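Local coordinates for protein SusD homolog (Bacteroides ovatus, PDB 4F53) that probably binds glycans, possibly mucin O-glycans, at the bacterial outer membrane as a TPR-like lipoprotein of the SusD and RagB family, at residues Gly355-Ala358 and Lys359-Tyr362; Thr220-Gln223 and Leu224-Ala228. All coordinates share one frame; numbering follows the deposited sequence.

Overall arrangement
Both contacts sit at the N-terminal start of a helix, each capped by a threonine, and contact 2 comes well before contact 1 in the chain, on the same side of its centre. The centres of contact 1 and contact 2 lie about 17 Å apart, and the two do not touch. Contact 1 (355-362), at the start of helix 358-372, is a surface feature, whereas contact 2 (220-228), on helix 221-231, is partly buried through Ser221, Leu224 and Ala225. The chemistry differs accordingly: contact 1 adds a water bridge and a phenylalanine ring to its cap, contact 2 a glutamine-glutamate hydrogen bond one turn apart, with a second such pair only weak. Met354, just before contact 1, touches Ala225 of contact 2.

Contact 1: Gly355-Ala358 and Lys359-Tyr362; sequences GGTA and KDFY
Thr357 is the N-cap of helix 358-372, and its hydroxyl oxygen OG1 accepts the backbone N-H of Asp360 at 3.2 Å, three residues into the first turn. With chi1 at 66°, OG1 sits between the backbone N and the carbonyl carbon of Thr357, where it can meet that N-H. The carboxylate of Asp360 returns toward the cap by way of a water: the water accepts from Thr357 N at 2.7 Å and donates to Asp360 OD2 at 2.5 Å. Behind the cap the regular helical bonds begin, Phe361 N to Thr357 O and Tyr362 N to Ala358 O, the latter 2.9 Å long.

Phe361 folds its ring back along the incoming loop, against the glycine backbone. Its CZ lies 3.7 Å from Gly355 C, which meets the ring at its edge, and CE2 is 3.5 Å from Gly356 N. Phe361 also packs on Met354 and on Arg344 and Ala345 of helix 337-349, while Tyr362 packs on Gln429, Ile430 and Gln433 of helix 423-438, and its OH is hydrogen-bonded to Val416 O.

Two N-H groups at the start of the helix are thus satisfied by a hydroxyl and a water, and the negative carboxylate of Asp360 probably interacts favourably with the positive end of the helix dipole.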
loop_
_atom_site.group_PDB
_atom_site.type_symbol
_atom_site.label_atom_id
_atom_site.label_comp_id
_atom_site.label_asym_id
_atom_site.label_seq_id
_atom_site.Cartn_x
_atom_site.Cartn_y
_atom_site.Cartn_z
ATOM N N GLY A 355 -10.556 11.871 -19.487
ATOM C CA GLY A 355 -10.932 11.193 -20.718
ATOM C C GLY A 355 -12.193 10.351 -20.627
ATOM O O GLY A 355 -12.349 9.418 -21.407
ATOM N N GLY A 356 -13.100 10.679 -19.707
ATOM C CA GLY A 356 -14.355 9.952 -19.525
ATOM C C GLY A 356 -15.043 10.285 -18.224
ATOM O O GLY A 356 -14.516 11.055 -17.418
ATOM N N THR A 357 -16.224 9.700 -17.987
ATOM C CA THR A 357 -17.005 9.944 -16.764
ATOM C C THR A 357 -16.490 9.112 -15.580
ATOM O O THR A 357 -15.790 8.122 -15.770
ATOM C CB THR A 357 -18.498 9.664 -17.016
ATOM O OG1 THR A 357 -18.664 8.277 -17.268
ATOM C CG2 THR A 357 -19.051 10.467 -18.209
ATOM N N ALA A 358 -16.791 9.556 -14.356
ATOM C CA ALA A 358 -16.470 8.852 -13.103
ATOM C C ALA A 358 -17.073 7.424 -13.131
ATOM O O ALA A 358 -16.386 6.462 -12.800
ATOM C CB ALA A 358 -17.019 9.635 -11.920
ATOM N N LYS A 359 -18.337 7.301 -13.588
ATOM C CA LYS A 359 -19.025 6.031 -13.693
ATOM C C LYS A 359 -18.303 5.077 -14.627
ATOM O O LYS A 359 -18.160 3.906 -14.285
ATOM C CB LYS A 359 -20.474 6.225 -14.156
ATOM C CG LYS A 359 -21.218 4.905 -14.357
ATOM C CD LYS A 359 -22.687 5.139 -14.757
ATOM C CE LYS A 359 -23.299 3.913 -15.396
ATOM N NZ LYS A 359 -23.687 2.905 -14.391
ATOM N N ASP A 360 -17.851 5.564 -15.800
ATOM C CA ASP A 360 -17.185 4.690 -16.756
ATOM C C ASP A 360 -15.863 4.161 -16.241
ATOM O O ASP A 360 -15.607 2.976 -16.424
ATOM C CB ASP A 360 -17.007 5.390 -18.101
ATOM C CG ASP A 360 -18.315 5.480 -18.888
ATOM O OD1 ASP A 360 -19.302 4.785 -18.504
ATOM O OD2 ASP A 360 -18.353 6.222 -19.887
ATOM N N PHE A 361 -15.067 4.988 -15.540
ATOM C CA PHE A 361 -13.801 4.552 -14.988
ATOM C C PHE A 361 -13.977 3.657 -13.763
ATOM O O PHE A 361 -13.187 2.741 -13.578
ATOM C CB PHE A 361 -12.906 5.734 -14.656
ATOM C CG PHE A 361 -12.363 6.402 -15.895
ATOM C CD1 PHE A 361 -11.637 5.675 -16.835
ATOM C CD2 PHE A 361 -12.573 7.758 -16.119
ATOM C CE1 PHE A 361 -11.149 6.291 -17.984
ATOM C CE2 PHE A 361 -12.047 8.381 -17.253
ATOM C CZ PHE A 361 -11.355 7.641 -18.185
ATOM N N TYR A 362 -15.002 3.909 -12.952
ATOM C CA TYR A 362 -15.361 3.079 -11.801
ATOM C C TYR A 362 -15.637 1.632 -12.277
ATOM O O TYR A 362 -15.047 0.686 -11.760
ATOM C CB TYR A 362 -16.610 3.673 -11.120
ATOM C CG TYR A 362 -17.179 2.830 -10.004
ATOM C CD1 TYR A 362 -16.557 2.773 -8.759
ATOM C CD2 TYR A 362 -18.364 2.126 -10.174
ATOM C CE1 TYR A 362 -17.090 2.017 -7.723
ATOM C CE2 TYR A 362 -18.927 1.404 -9.132
ATOM C CZ TYR A 362 -18.294 1.361 -7.906
ATOM O OH TYR A 362 -18.856 0.626 -6.900
HETATM O O HOH W 1 -16.721 8.072 -20.109
#

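Contact 2: Thr220-Gln223 and Leu224-Ala228; sequences TSQQ and LAEEA
A run of i to i+4 contacts along the first two turns of helix 221-231 joins Thr220-Gln223 to Leu224-Ala228, where the chain leaves the short hairpin that includes Lys219. Thr220 is the N-cap: its OG1 accepts from Gln223 N at 3.3 Å, and its carbonyl O takes Leu224 N at 2.9 Å. Backbone bonds from Ala225, Glu226 and Glu227 to Ser221, Gln222 and Gln223 continue the helix.

One side of the turn faces inward. Leu224 lays CG 3.3 Å from Thr220 O and packs on Ala205 of helix 190-207; Ala225 touches Leu202 and Ala205 of the same helix. Ser221 OG and Thr208 OG1 are hydrogen-bonded.

On another side, Gln222 reaches one turn ahead to Glu226, and this pair carries the side-chain contact. The like approach of Gln223 NE2 to Glu227 OE2, at 3.4 Å, is weak and doubtful, because the Gln223 side chain has a second position. Glu227 has stronger partners, since its OE1 forms salt bridges with Lys219 and Lys201, tying the helix both to the hairpin and to helix 190-207.

Gln222 runs out extended, whereas Glu226, with CG anti to its carbonyl carbon (chi1 -68°), runs back along the preceding turn, CG 3.2 Å from Gln222 O. Glu226 OE2 has a second donor in Asn353 N, so two N-H groups grip this oxygen and link the helix to the loop before helix 358-372. The Gln222 NE2 bond to Glu226 OE2 is 2.8 Å long and nearly straight at 173°; OE2 lies in the amide plane, while NE2 stands 46° above the carboxylate plane.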
loop_
_atom_site.group_PDB
_atom_site.type_symbol
_atom_site.label_atom_id
_atom_site.label_comp_id
_atom_site.label_asym_id
_atom_site.label_seq_id
_atom_site.Cartn_x
_atom_site.Cartn_y
_atom_site.Cartn_z
ATOM N N THR A 220 -0.598 22.563 -11.119
ATOM C CA THR A 220 -1.448 22.154 -9.989
ATOM C C THR A 220 -1.663 20.641 -9.998
ATOM O O THR A 220 -1.319 19.972 -10.988
ATOM C CB THR A 220 -2.807 22.874 -10.082
ATOM O OG1 THR A 220 -3.454 22.439 -11.276
ATOM C CG2 THR A 220 -2.668 24.399 -10.083
ATOM N N SER A 221 -2.248 20.104 -8.916
ATOM C CA SER A 221 -2.596 18.680 -8.835
ATOM C C SER A 221 -3.457 18.273 -10.064
ATOM O O SER A 221 -3.168 17.267 -10.710
ATOM C CB SER A 221 -3.353 18.375 -7.548
ATOM O OG SER A 221 -2.604 18.705 -6.397
ATOM N N GLN A 222 -4.486 19.072 -10.387
ATOM C CA GLN A 222 -5.349 18.845 -11.548
ATOM C C GLN A 222 -4.529 18.741 -12.854
ATOM O O GLN A 222 -4.736 17.802 -13.626
ATOM C CB GLN A 222 -6.389 19.986 -11.689
ATOM C CG GLN A 222 -7.160 19.910 -13.005
ATOM C CD GLN A 222 -8.194 20.967 -13.200
ATOM O OE1 GLN A 222 -8.344 21.893 -12.408
ATOM N NE2 GLN A 222 -8.905 20.866 -14.310
ATOM N N GLN A 223 -3.621 19.704 -13.079
ATOM C CA GLN A 223 -2.781 19.786 -14.276
ATOM C C GLN A 223 -1.851 18.586 -14.409
ATOM O O GLN A 223 -1.718 18.050 -15.503
ATOM C CB GLN A 223 -1.960 21.087 -14.277
ATOM C CG GLN A 223 -1.117 21.305 -15.540
ATOM C CD GLN A 223 -0.483 22.676 -15.614
ATOM O OE1 GLN A 223 -0.847 23.617 -14.885
ATOM N NE2 GLN A 223 0.456 22.829 -16.536
ATOM N N LEU A 224 -1.200 18.177 -13.311
ATOM C CA LEU A 224 -0.280 17.032 -13.315
ATOM C C LEU A 224 -1.040 15.754 -13.681
ATOM O O LEU A 224 -0.571 14.975 -14.503
ATOM C CB LEU A 224 0.413 16.892 -11.940
ATOM C CG LEU A 224 1.362 18.055 -11.550
ATOM C CD1 LEU A 224 1.601 18.080 -10.061
ATOM C CD2 LEU A 224 2.683 17.984 -12.324
ATOM N N ALA A 225 -2.243 15.587 -13.119
ATOM C CA ALA A 225 -3.116 14.444 -13.354
ATOM C C ALA A 225 -3.579 14.405 -14.825
ATOM O O ALA A 225 -3.470 13.362 -15.469
ATOM C CB ALA A 225 -4.302 14.524 -12.427
ATOM N N GLU A 226 -4.044 15.553 -15.360
ATOM C CA GLU A 226 -4.491 15.694 -16.758
ATOM C C GLU A 226 -3.358 15.421 -17.745
ATOM O O GLU A 226 -3.593 14.740 -18.750
ATOM C CB GLU A 226 -5.095 17.071 -17.011
ATOM C CG GLU A 226 -6.418 17.273 -16.282
ATOM C CD GLU A 226 -7.078 18.628 -16.431
ATOM O OE1 GLU A 226 -6.450 19.565 -16.979
ATOM O OE2 GLU A 226 -8.264 18.733 -16.047
ATOM N N GLU A 227 -2.132 15.897 -17.443
ATOM C CA GLU A 227 -0.949 15.670 -18.290
ATOM C C GLU A 227 -0.589 14.191 -18.359
ATOM O O GLU A 227 -0.276 13.693 -19.428
ATOM C CB GLU A 227 0.263 16.447 -17.750
ATOM C CG GLU A 227 0.294 17.920 -18.117
ATOM C CD GLU A 227 1.453 18.705 -17.528
ATOM O OE1 GLU A 227 2.287 18.114 -16.807
ATOM O OE2 GLU A 227 1.534 19.919 -17.813
ATOM N N ALA A 228 -0.607 13.511 -17.213
ATOM C CA ALA A 228 -0.288 12.075 -17.073
ATOM C C ALA A 228 -1.240 11.217 -17.943
ATOM O O ALA A 228 -0.782 10.354 -18.676
ATOM C CB ALA A 228 -0.376 11.654 -15.601
#